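Local structure of Card1 endonuclease domain-containing protein (Vibrio cholerae, 1XMX) at residues Y105-F108 / R109-W113; K263-Q266 / D267-T271; L371-H374 / L375-F379. The protein is of uncharacterised function but carries a Card1-like, PDDEXK-type endonuclease domain and is therefore thought to bind nucleic acids. All coordinates share one frame; numbering follows the deposited sequence.

Contact 1: Y105-F108 / R109-W113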
ATOM      1  N   TYR A 105      10.749   0.639  29.360  1.00 21.15           N
ATOM      2  CA  TYR A 105       9.715  -0.081  30.137  1.00 20.63           C
ATOM      3  C   TYR A 105       9.957  -0.018  31.672  1.00 22.22           C
ATOM      4  O   TYR A 105       8.993   0.248  32.483  1.00 17.87           O
ATOM      5  CB  TYR A 105       9.584  -1.548  29.687  1.00 24.12           C
ATOM      6  CG  TYR A 105       8.431  -2.307  30.372  1.00 25.02           C
ATOM      7  CD1 TYR A 105       8.582  -2.921  31.620  1.00 25.98           C
ATOM      8  CD2 TYR A 105       7.183  -2.377  29.776  1.00 26.19           C
ATOM      9  CE1 TYR A 105       7.489  -3.599  32.255  1.00 25.58           C
ATOM     10  CE2 TYR A 105       6.123  -3.051  30.393  1.00 26.15           C
ATOM     11  CZ  TYR A 105       6.281  -3.653  31.620  1.00 25.86           C
ATOM     12  OH  TYR A 105       5.161  -4.308  32.180  1.00 27.95           O
ATOM     13  N   GLU A 106      11.211  -0.271  32.077  1.00 22.63           N
ATOM     14  CA  GLU A 106      11.549  -0.277  33.524  1.00 27.49           C
ATOM     15  C   GLU A 106      11.250   1.107  34.120  1.00 24.85           C
ATOM     16  O   GLU A 106      10.625   1.223  35.168  1.00 25.10           O
ATOM     17  CB  GLU A 106      13.014  -0.649  33.781  1.00 26.49           C
ATOM     18  CG  GLU A 106      13.371  -0.763  35.284  1.00 32.67           C
ATOM     19  CD  GLU A 106      14.893  -0.756  35.576  1.00 35.49           C
ATOM     20  OE1 GLU A 106      15.585   0.172  35.080  1.00 40.24           O
ATOM     21  OE2 GLU A 106      15.411  -1.652  36.313  1.00 38.43           O
ATOM     22  N   VAL A 107      11.724   2.149  33.447  1.00 23.33           N
ATOM     23  CA  VAL A 107      11.553   3.503  33.940  1.00 23.62           C
ATOM     24  C   VAL A 107      10.054   3.852  34.034  1.00 23.17           C
ATOM     25  O   VAL A 107       9.546   4.249  35.087  1.00 21.09           O
ATOM     26  CB  VAL A 107      12.295   4.554  33.052  1.00 23.39           C
ATOM     27  CG1 VAL A 107      12.020   5.945  33.579  1.00 20.88           C
ATOM     28  CG2 VAL A 107      13.808   4.269  33.023  1.00 22.66           C
ATOM     29  N   PHE A 108       9.339   3.667  32.936  1.00 22.52           N
ATOM     30  CA  PHE A 108       7.929   4.093  32.906  1.00 22.79           C
ATOM     31  C   PHE A 108       7.036   3.250  33.841  1.00 23.48           C
ATOM     32  O   PHE A 108       6.116   3.773  34.487  1.00 22.16           O
ATOM     33  CB  PHE A 108       7.398   4.099  31.467  1.00 20.57           C
ATOM     34  CG  PHE A 108       8.105   5.089  30.581  1.00 20.88           C
ATOM     35  CD1 PHE A 108       8.576   6.284  31.098  1.00 22.83           C
ATOM     36  CD2 PHE A 108       8.253   4.865  29.238  1.00 19.05           C
ATOM     37  CE1 PHE A 108       9.213   7.218  30.260  1.00 24.77           C
ATOM     38  CE2 PHE A 108       8.872   5.793  28.410  1.00 20.21           C
ATOM     39  CZ  PHE A 108       9.339   6.965  28.913  1.00 22.23           C
ATOM     40  N   ARG A 109       7.313   1.959  33.912  1.00 22.40           N
ATOM     41  CA  ARG A 109       6.583   1.112  34.821  1.00 24.51           C
ATOM     42  C   ARG A 109       6.751   1.568  36.309  1.00 25.05           C
ATOM     43  O   ARG A 109       5.793   1.543  37.095  1.00 25.84           O
ATOM     44  CB  ARG A 109       6.967  -0.361  34.610  1.00 24.90           C
ATOM     45  CG  ARG A 109       6.362  -1.283  35.626  1.00 27.42           C
ATOM     46  CD  ARG A 109       4.833  -1.416  35.438  1.00 28.73           C
ATOM     47  NE  ARG A 109       4.313  -2.397  36.391  1.00 29.98           N
ATOM     48  CZ  ARG A 109       4.088  -2.151  37.670  1.00 29.85           C
ATOM     49  NH1 ARG A 109       4.312  -0.949  38.180  1.00 32.24           N
ATOM     50  NH2 ARG A 109       3.662  -3.118  38.440  1.00 29.78           N
ATOM     51  N   SER A 110       7.928   2.053  36.678  1.00 24.42           N
ATOM     52  CA  SER A 110       8.121   2.511  38.060  1.00 24.74           C
ATOM     53  C   SER A 110       7.312   3.758  38.417  1.00 24.68           C
ATOM     54  O   SER A 110       7.010   3.977  39.563  1.00 23.05           O
ATOM     55  CB  SER A 110       9.590   2.737  38.408  1.00 24.06           C
ATOM     56  OG  SER A 110      10.084   3.835  37.686  1.00 24.53           O
ATOM     57  N   TYR A 111       6.968   4.552  37.413  1.00 25.59           N
ATOM     58  CA  TYR A 111       6.087   5.695  37.543  1.00 23.97           C
ATOM     59  C   TYR A 111       4.603   5.316  37.464  1.00 23.83           C
ATOM     60  O   TYR A 111       3.738   6.186  37.532  1.00 23.00           O
ATOM     61  CB  TYR A 111       6.430   6.708  36.443  1.00 25.71           C
ATOM     62  CG  TYR A 111       7.681   7.507  36.760  1.00 26.94           C
ATOM     63  CD1 TYR A 111       7.595   8.662  37.526  1.00 26.17           C
ATOM     64  CD2 TYR A 111       8.949   7.079  36.339  1.00 26.23           C
ATOM     65  CE1 TYR A 111       8.717   9.398  37.847  1.00 27.17           C
ATOM     66  CE2 TYR A 111      10.081   7.807  36.663  1.00 27.01           C
ATOM     67  CZ  TYR A 111       9.940   8.980  37.424  1.00 27.56           C
ATOM     68  OH  TYR A 111      11.023   9.736  37.782  1.00 28.74           O
ATOM     69  N   HIS A 112       4.287   4.036  37.295  1.00 24.09           N
ATOM     70  CA  HIS A 112       2.878   3.633  37.200  1.00 26.48           C
ATOM     71  C   HIS A 112       2.144   4.213  35.988  1.00 25.37           C
ATOM     72  O   HIS A 112       0.924   4.381  36.018  1.00 24.87           O
ATOM     73  CB  HIS A 112       2.122   4.015  38.476  1.00 31.02           C
ATOM     74  CG  HIS A 112       2.676   3.360  39.691  1.00 35.32           C
ATOM     75  ND1 HIS A 112       3.201   2.086  39.655  1.00 37.89           N
ATOM     76  CD2 HIS A 112       2.853   3.810  40.957  1.00 37.80           C
ATOM     77  CE1 HIS A 112       3.659   1.768  40.857  1.00 38.35           C
ATOM     78  NE2 HIS A 112       3.458   2.796  41.665  1.00 39.06           N
ATOM     79  N   TRP A 113       2.878   4.510  34.921  1.00 22.36           N
ATOM     80  CA  TRP A 113       2.248   5.027  33.744  1.00 22.11           C
ATOM     81  C   TRP A 113       1.809   3.838  32.924  1.00 20.64           C
ATOM     82  O   TRP A 113       2.480   2.831  32.931  1.00 22.38           O
ATOM     83  CB  TRP A 113       3.222   5.896  32.963  1.00 21.88           C
ATOM     84  CG  TRP A 113       3.412   7.229  33.609  1.00 22.37           C
ATOM     85  CD1 TRP A 113       2.469   7.956  34.342  1.00 23.32           C
ATOM     86  CD2 TRP A 113       4.611   8.013  33.622  1.00 21.97           C
ATOM     87  NE1 TRP A 113       3.038   9.138  34.788  1.00 22.83           N
ATOM     88  CE2 TRP A 113       4.339   9.199  34.334  1.00 22.52           C
ATOM     89  CE3 TRP A 113       5.883   7.842  33.070  1.00 23.45           C
ATOM     90  CZ2 TRP A 113       5.289  10.185  34.505  1.00 21.27           C
ATOM     91  CZ3 TRP A 113       6.836   8.833  33.277  1.00 22.36           C
ATOM     92  CH2 TRP A 113       6.529   9.975  33.984  1.00 22.59           C
TER
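The F108 phenyl meets the W113 indole obliquely, with planes at 53°: F108 CD1 lies in the plane of the indole at its edge, 3.7 Å from W113 CE3. One face of that indole carries Y111 CB, offset toward the rim. The edge of the Y111 ring is turned to backbone instead, V107 O lying in the ring plane 3.2 Å from Y111 CD2, while V107 CG1 lies alongside, 4.1 Å from Y111 CE2. Beyond the segments, F108 makes an edge-to-face pair with F91 and Y111 OH bonds to E80 of helix 68-85. S110 turns its hydroxyl back over its own helix (chi1 68°), and OG donates to V107 O at 2.7 Å. S110 N donates to E106 O at 3.2 Å, one of the last regular helical bonds. On the partly exposed flank the Y105 ring and the R109 chain lie side by side, CE1 4.0 Å from R109 CB, and R109 also makes a cation-pi contact with Y129. H112 then takes positive phi (63°), H112 N bonding R109 O and W113 N weakly bonding F108 O. This is a Schellman motif, closing helix 98-110 within the beta-alpha-beta unit of strands 88-92 and 115-118.

Contact 2: K263-Q266 / D267-T271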
ATOM      1  N   LYS A 263     -12.622  -1.028  -4.944  1.00 18.60           N
ATOM      2  CA  LYS A 263     -13.600  -0.004  -4.541  1.00 22.23           C
ATOM      3  C   LYS A 263     -14.979  -0.618  -4.195  1.00 22.35           C
ATOM      4  O   LYS A 263     -15.603  -0.213  -3.215  1.00 18.01           O
ATOM      5  CB  LYS A 263     -13.735   1.070  -5.618  1.00 25.61           C
ATOM      6  CG  LYS A 263     -14.818   2.061  -5.317  1.00 29.55           C
ATOM      7  CD  LYS A 263     -15.058   2.995  -6.486  1.00 32.40           C
ATOM      8  CE  LYS A 263     -16.160   4.010  -6.155  1.00 34.14           C
ATOM      9  NZ  LYS A 263     -16.332   4.942  -7.306  1.00 34.86           N
ATOM     10  N   GLN A 264     -15.424  -1.596  -4.994  1.00 21.98           N
ATOM     11  CA  GLN A 264     -16.579  -2.438  -4.639  1.00 24.96           C
ATOM     12  C   GLN A 264     -16.483  -3.221  -3.342  1.00 24.18           C
ATOM     13  O   GLN A 264     -17.446  -3.264  -2.563  1.00 26.55           O
ATOM     14  CB  GLN A 264     -16.868  -3.459  -5.751  1.00 27.38           C
ATOM     15  CG  GLN A 264     -17.592  -2.847  -6.832  1.00 32.75           C
ATOM     16  CD  GLN A 264     -18.135  -3.857  -7.812  1.00 36.94           C
ATOM     17  OE1 GLN A 264     -18.443  -5.022  -7.458  1.00 38.51           O
ATOM     18  NE2 GLN A 264     -18.281  -3.418  -9.055  1.00 37.11           N
ATOM     19  N   ILE A 265     -15.345  -3.881  -3.123  1.00 23.38           N
ATOM     20  CA  ILE A 265     -15.132  -4.666  -1.886  1.00 20.74           C
ATOM     21  C   ILE A 265     -15.139  -3.740  -0.707  1.00 21.84           C
ATOM     22  O   ILE A 265     -15.664  -4.060   0.335  1.00 24.28           O
ATOM     23  CB  ILE A 265     -13.799  -5.428  -1.953  1.00 20.19           C
ATOM     24  CG1 ILE A 265     -13.883  -6.496  -3.043  1.00 15.61           C
ATOM     25  CG2 ILE A 265     -13.462  -6.057  -0.605  1.00 17.52           C
ATOM     26  CD1 ILE A 265     -12.536  -7.025  -3.531  1.00 17.59           C
ATOM     27  N   GLN A 266     -14.609  -2.544  -0.886  1.00 22.44           N
ATOM     28  CA  GLN A 266     -14.470  -1.586   0.222  1.00 23.39           C
ATOM     29  C   GLN A 266     -15.841  -1.087   0.729  1.00 23.98           C
ATOM     30  O   GLN A 266     -15.997  -0.729   1.889  1.00 25.19           O
ATOM     31  CB  GLN A 266     -13.584  -0.430  -0.237  1.00 21.32           C
ATOM     32  CG  GLN A 266     -13.343   0.689   0.755  1.00 24.97           C
ATOM     33  CD  GLN A 266     -12.623   1.855   0.115  1.00 25.70           C
ATOM     34  OE1 GLN A 266     -12.940   2.223  -1.024  1.00 28.23           O
ATOM     35  NE2 GLN A 266     -11.655   2.447   0.827  1.00 24.58           N
ATOM     36  N   ASP A 267     -16.836  -1.073  -0.143  1.00 25.82           N
ATOM     37  CA  ASP A 267     -18.211  -0.752   0.275  1.00 27.21           C
ATOM     38  C   ASP A 267     -18.656  -1.660   1.428  1.00 26.27           C
ATOM     39  O   ASP A 267     -19.433  -1.248   2.249  1.00 23.82           O
ATOM     40  CB  ASP A 267     -19.188  -0.909  -0.904  1.00 31.10           C
ATOM     41  CG  ASP A 267     -18.964   0.138  -2.010  1.00 33.96           C
ATOM     42  OD1 ASP A 267     -18.436   1.228  -1.708  1.00 35.38           O
ATOM     43  OD2 ASP A 267     -19.327  -0.116  -3.180  1.00 36.22           O
ATOM     44  N   ASP A 268     -18.177  -2.898   1.503  1.00 25.65           N
ATOM     45  CA  ASP A 268     -18.592  -3.762   2.594  1.00 26.10           C
ATOM     46  C   ASP A 268     -17.499  -4.174   3.570  1.00 25.38           C
ATOM     47  O   ASP A 268     -17.796  -4.958   4.471  1.00 23.90           O
ATOM     48  CB  ASP A 268     -19.209  -5.035   2.063  1.00 30.36           C
ATOM     49  CG  ASP A 268     -20.496  -4.788   1.320  1.00 33.74           C
ATOM     50  OD1 ASP A 268     -21.349  -4.000   1.811  1.00 35.59           O
ATOM     51  OD2 ASP A 268     -20.641  -5.364   0.214  1.00 37.55           O
ATOM     52  N   MET A 269     -16.263  -3.690   3.370  1.00 22.66           N
ATOM     53  CA  MET A 269     -15.090  -4.078   4.161  1.00 24.06           C
ATOM     54  C   MET A 269     -14.455  -2.797   4.612  1.00 23.33           C
ATOM     55  O   MET A 269     -13.537  -2.330   3.941  1.00 23.49           O
ATOM     56  CB  MET A 269     -13.992  -4.765   3.290  1.00 25.16           C
ATOM     57  CG  MET A 269     -13.962  -6.325   3.252  1.00 27.14           C
ATOM     58  SD  MET A 269     -12.398  -7.166   2.855  1.00 23.16           S
ATOM     59  CE  MET A 269     -11.526  -6.545   4.164  1.00 17.96           C
ATOM     60  N   PRO A 270     -14.942  -2.190   5.705  1.00 23.87           N
ATOM     61  CA  PRO A 270     -14.306  -0.930   6.198  1.00 23.37           C
ATOM     62  C   PRO A 270     -12.824  -1.017   6.567  1.00 20.09           C
ATOM     63  O   PRO A 270     -12.208   0.023   6.702  1.00 20.60           O
ATOM     64  CB  PRO A 270     -15.140  -0.529   7.444  1.00 23.31           C
ATOM     65  CG  PRO A 270     -15.858  -1.799   7.873  1.00 23.82           C
ATOM     66  CD  PRO A 270     -16.082  -2.602   6.538  1.00 24.44           C
ATOM     67  N   THR A 271     -12.242  -2.209   6.715  1.00 19.81           N
ATOM     68  CA  THR A 271     -10.778  -2.298   6.963  1.00 17.83           C
ATOM     69  C   THR A 271      -9.967  -1.782   5.763  1.00 19.17           C
ATOM     70  O   THR A 271      -8.820  -1.521   5.894  1.00 17.34           O
ATOM     71  CB  THR A 271     -10.310  -3.747   7.316  1.00 20.26           C
ATOM     72  OG1 THR A 271     -10.771  -4.668   6.302  1.00 19.65           O
ATOM     73  CG2 THR A 271     -10.855  -4.201   8.678  1.00 18.53           C
TER
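I265 and M269 stand side by side where the long helix 243-266 of the Card1-like endonuclease domain runs out into the turn before strand 272-276. Theirs is the close-packed side of the contact. A chi1 of -67° sets I265 CG1 beside the backbone N and leaves the methyl CG2 opposite that N, facing M269; CG2 touches the thioether, 3.8 Å from M269 SD, and M269 CG is nearly as close. I265 is buried, and its side chain also packs on L375 and T376 of helix 371-380 and on I272, while M269 reaches F379 of the same helix; the pair thus belongs to the seam between the two helices.

The other flank is looser and faces solvent. D267 and D268 are both exposed. The D267 carboxylate folds back beside the last turn, its OD1 3.5 Å from K263 O. D267 N itself gives only weak bonds, to K263 O and to Q264 O. The Q266 chain is extended beyond CG; its OE1 bonds R275 NE and its NE2 the carbonyl O of I272, which ties the helix end to the following strand.

Past the helix, two backbone bonds each span three residues. M269 N donates weakly to Q266 O at 3.3 Å. The firmer link is D268 N to I265 O, 3.0 Å long with an N-H...O angle of 149°, its donor standing 49° out of the carbonyl plane.

Contact 3: L371-H374 / L375-F379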
ATOM      1  N   LEU A 371     -12.123 -12.639  -9.500  1.00 21.05           N
ATOM      2  CA  LEU A 371     -11.177 -11.621  -9.053  1.00 20.96           C
ATOM      3  C   LEU A 371     -11.696 -11.074  -7.729  1.00 20.51           C
ATOM      4  O   LEU A 371     -10.966 -10.914  -6.783  1.00 21.62           O
ATOM      5  CB  LEU A 371     -11.061 -10.494 -10.099  1.00 16.63           C
ATOM      6  CG  LEU A 371     -10.180  -9.262  -9.816  1.00 18.52           C
ATOM      7  CD1 LEU A 371      -8.691  -9.619  -9.491  1.00 18.84           C
ATOM      8  CD2 LEU A 371     -10.246  -8.252 -10.922  1.00 18.89           C
ATOM      9  N   LYS A 372     -12.986 -10.806  -7.666  1.00 20.74           N
ATOM     10  CA  LYS A 372     -13.501 -10.058  -6.544  1.00 20.03           C
ATOM     11  C   LYS A 372     -13.426 -10.902  -5.251  1.00 20.17           C
ATOM     12  O   LYS A 372     -13.076 -10.393  -4.208  1.00 20.06           O
ATOM     13  CB  LYS A 372     -14.912  -9.536  -6.835  1.00 19.57           C
ATOM     14  CG  LYS A 372     -15.549  -8.855  -5.611  1.00 22.75           C
ATOM     15  CD  LYS A 372     -16.642  -7.934  -6.071  1.00 26.27           C
ATOM     16  CE  LYS A 372     -17.954  -8.245  -5.383  1.00 29.30           C
ATOM     17  NZ  LYS A 372     -17.946  -7.516  -4.068  1.00 31.61           N
ATOM     18  N   THR A 373     -13.720 -12.186  -5.349  1.00 19.82           N
ATOM     19  CA  THR A 373     -13.598 -13.117  -4.241  1.00 21.86           C
ATOM     20  C   THR A 373     -12.151 -13.334  -3.757  1.00 22.65           C
ATOM     21  O   THR A 373     -11.878 -13.314  -2.547  1.00 21.75           O
ATOM     22  CB  THR A 373     -14.259 -14.444  -4.608  1.00 23.36           C
ATOM     23  OG1 THR A 373     -15.664 -14.203  -4.687  1.00 26.48           O
ATOM     24  CG2 THR A 373     -14.006 -15.500  -3.599  1.00 22.42           C
ATOM     25  N   HIS A 374     -11.227 -13.530  -4.693  1.00 21.45           N
ATOM     26  CA  HIS A 374      -9.819 -13.722  -4.328  1.00 19.12           C
ATOM     27  C   HIS A 374      -9.239 -12.459  -3.717  1.00 16.75           C
ATOM     28  O   HIS A 374      -8.457 -12.536  -2.800  1.00 18.68           O
ATOM     29  CB  HIS A 374      -8.991 -14.169  -5.516  1.00 20.17           C
ATOM     30  CG  HIS A 374      -9.402 -15.488  -6.079  1.00 22.69           C
ATOM     31  ND1 HIS A 374      -9.333 -16.657  -5.361  1.00 24.55           N
ATOM     32  CD2 HIS A 374      -9.871 -15.833  -7.305  1.00 23.16           C
ATOM     33  CE1 HIS A 374      -9.735 -17.670  -6.116  1.00 24.79           C
ATOM     34  NE2 HIS A 374     -10.061 -17.196  -7.299  1.00 22.51           N
ATOM     35  N   LEU A 375      -9.640 -11.296  -4.195  1.00 16.76           N
ATOM     36  CA  LEU A 375      -9.201 -10.062  -3.601  1.00 16.60           C
ATOM     37  C   LEU A 375      -9.774  -9.890  -2.186  1.00 18.65           C
ATOM     38  O   LEU A 375      -9.091  -9.412  -1.281  1.00 21.06           O
ATOM     39  CB  LEU A 375      -9.587  -8.892  -4.501  1.00 15.10           C
ATOM     40  CG  LEU A 375      -8.734  -8.531  -5.760  1.00 15.58           C
ATOM     41  CD1 LEU A 375      -9.208  -7.280  -6.416  1.00 11.08           C
ATOM     42  CD2 LEU A 375      -7.257  -8.354  -5.348  1.00 14.21           C
ATOM     43  N   THR A 376     -11.037 -10.259  -2.008  1.00 18.56           N
ATOM     44  CA  THR A 376     -11.699 -10.218  -0.705  1.00 19.98           C
ATOM     45  C   THR A 376     -10.958 -11.125   0.248  1.00 19.05           C
ATOM     46  O   THR A 376     -10.604 -10.728   1.327  1.00 22.72           O
ATOM     47  CB  THR A 376     -13.218 -10.638  -0.810  1.00 19.74           C
ATOM     48  OG1 THR A 376     -13.884  -9.823  -1.783  1.00 19.42           O
ATOM     49  CG2 THR A 376     -13.951 -10.409   0.551  1.00 19.89           C
ATOM     50  N   GLN A 377     -10.697 -12.342  -0.159  1.00 19.06           N
ATOM     51  CA  GLN A 377      -9.947 -13.238   0.677  1.00 19.57           C
ATOM     52  C   GLN A 377      -8.617 -12.639   1.114  1.00 19.09           C
ATOM     53  O   GLN A 377      -8.275 -12.726   2.306  1.00 19.74           O
ATOM     54  CB  GLN A 377      -9.749 -14.567  -0.028  1.00 19.12           C
ATOM     55  CG  GLN A 377     -11.108 -15.247  -0.277  1.00 22.84           C
ATOM     56  CD  GLN A 377     -11.018 -16.504  -1.138  1.00 24.03           C
ATOM     57  OE1 GLN A 377     -10.068 -16.698  -1.916  1.00 25.60           O
ATOM     58  NE2 GLN A 377     -12.034 -17.316  -1.063  1.00 23.29           N
ATOM     59  N   TRP A 378      -7.895 -11.993   0.190  1.00 16.75           N
ATOM     60  CA  TRP A 378      -6.544 -11.474   0.465  1.00 15.34           C
ATOM     61  C   TRP A 378      -6.696 -10.387   1.503  1.00 17.19           C
ATOM     62  O   TRP A 378      -5.936 -10.362   2.506  1.00 15.01           O
ATOM     63  CB  TRP A 378      -5.900 -10.873  -0.778  1.00 14.16           C
ATOM     64  CG  TRP A 378      -4.448 -10.470  -0.646  1.00 11.70           C
ATOM     65  CD1 TRP A 378      -3.420 -11.219  -0.130  1.00 10.47           C
ATOM     66  CD2 TRP A 378      -3.878  -9.239  -1.090  1.00 12.13           C
ATOM     67  NE1 TRP A 378      -2.229 -10.474  -0.162  1.00 10.91           N
ATOM     68  CE2 TRP A 378      -2.497  -9.270  -0.777  1.00 11.22           C
ATOM     69  CE3 TRP A 378      -4.400  -8.094  -1.704  1.00 11.27           C
ATOM     70  CZ2 TRP A 378      -1.653  -8.219  -1.094  1.00 11.90           C
ATOM     71  CZ3 TRP A 378      -3.564  -7.050  -1.981  1.00 10.96           C
ATOM     72  CH2 TRP A 378      -2.191  -7.133  -1.701  1.00 11.40           C
ATOM     73  N   PHE A 379      -7.722  -9.545   1.313  1.00 16.52           N
ATOM     74  CA  PHE A 379      -7.950  -8.420   2.236  1.00 17.42           C
ATOM     75  C   PHE A 379      -8.482  -8.844   3.613  1.00 19.35           C
ATOM     76  O   PHE A 379      -8.243  -8.138   4.609  1.00 19.55           O
ATOM     77  CB  PHE A 379      -8.923  -7.419   1.661  1.00 16.85           C
ATOM     78  CG  PHE A 379      -8.403  -6.675   0.448  1.00 19.12           C
ATOM     79  CD1 PHE A 379      -7.074  -6.241   0.387  1.00 18.12           C
ATOM     80  CD2 PHE A 379      -9.245  -6.407  -0.638  1.00 17.76           C
ATOM     81  CE1 PHE A 379      -6.602  -5.498  -0.717  1.00 18.77           C
ATOM     82  CE2 PHE A 379      -8.768  -5.653  -1.754  1.00 18.27           C
ATOM     83  CZ  PHE A 379      -7.452  -5.210  -1.792  1.00 16.94           C
TER
HETATM   84  O   HOH W   1     -16.633  -8.658  -1.279  1.00 30.14           O
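Helix 371-380, which follows the short strand 361-363 of the endonuclease domain's mixed sheet, packs through this turn against helix 243-266. L371 and L375, one turn apart, point the same way, with L371 CD1 3.9 Å from L375 CG. Both are buried: L371 rests on L257 and I363, and L375 on I265, I363 and M340.

The polar flank centres on K372 O, which is gripped twice by T376. T376 N donates to K372 O at 3.0 Å, and the hydroxyl OG1 donates at 2.6 Å to K372 O from the opposite face of the carbonyl plane. The hydroxyl is put there by chi1 of -55°, which sets OG1 beside its own backbone N and anti to the carbonyl carbon. OG1 also accepts from a water at 3.0 Å, to which K372 NZ is weakly bonded.

On another exposed flank Q377 lies back over the preceding turn. Its amide NE2 approaches the T373 methyl, CG2 to NE2 3.7 Å, and its OE1 comes to 3.5 Å from H374 ND1; the imidazole and amide planes are 74° apart. Q377 N to T373 O is a short, nearly straight bond at 170°. W378, buried, turns instead to R338 in a cation-pi contact and to H305 edge-to-face. This split between a buried apolar face and a more exposed polar one is that of an amphipathic helix packed on the mixed beta-sheet of the endonuclease domain.

In the fold
Contacts 2 and 3 form one neighbourhood, their centres 11 Å apart, and both lie in the Card1-like endonuclease range. The I265 side chain bridges them: its CD1 comes to 3.5 Å from K372 O and 3.6 Å from L375 CB, while M269 CE meets F379 O at 3.7 Å. Contact 1 belongs to the beta-alpha-beta unit 88-92, 98-110, 115-118 of a separate mixed sheet, with nearest atoms about 28 Å from contact 2 and about 30 Å from contact 3. The bound magnesium ion is about 13 Å from the Y105 side chain, too far for coordination; a formic acid about 4 Å from the E106 side chain probably comes from the crystallisation liquor.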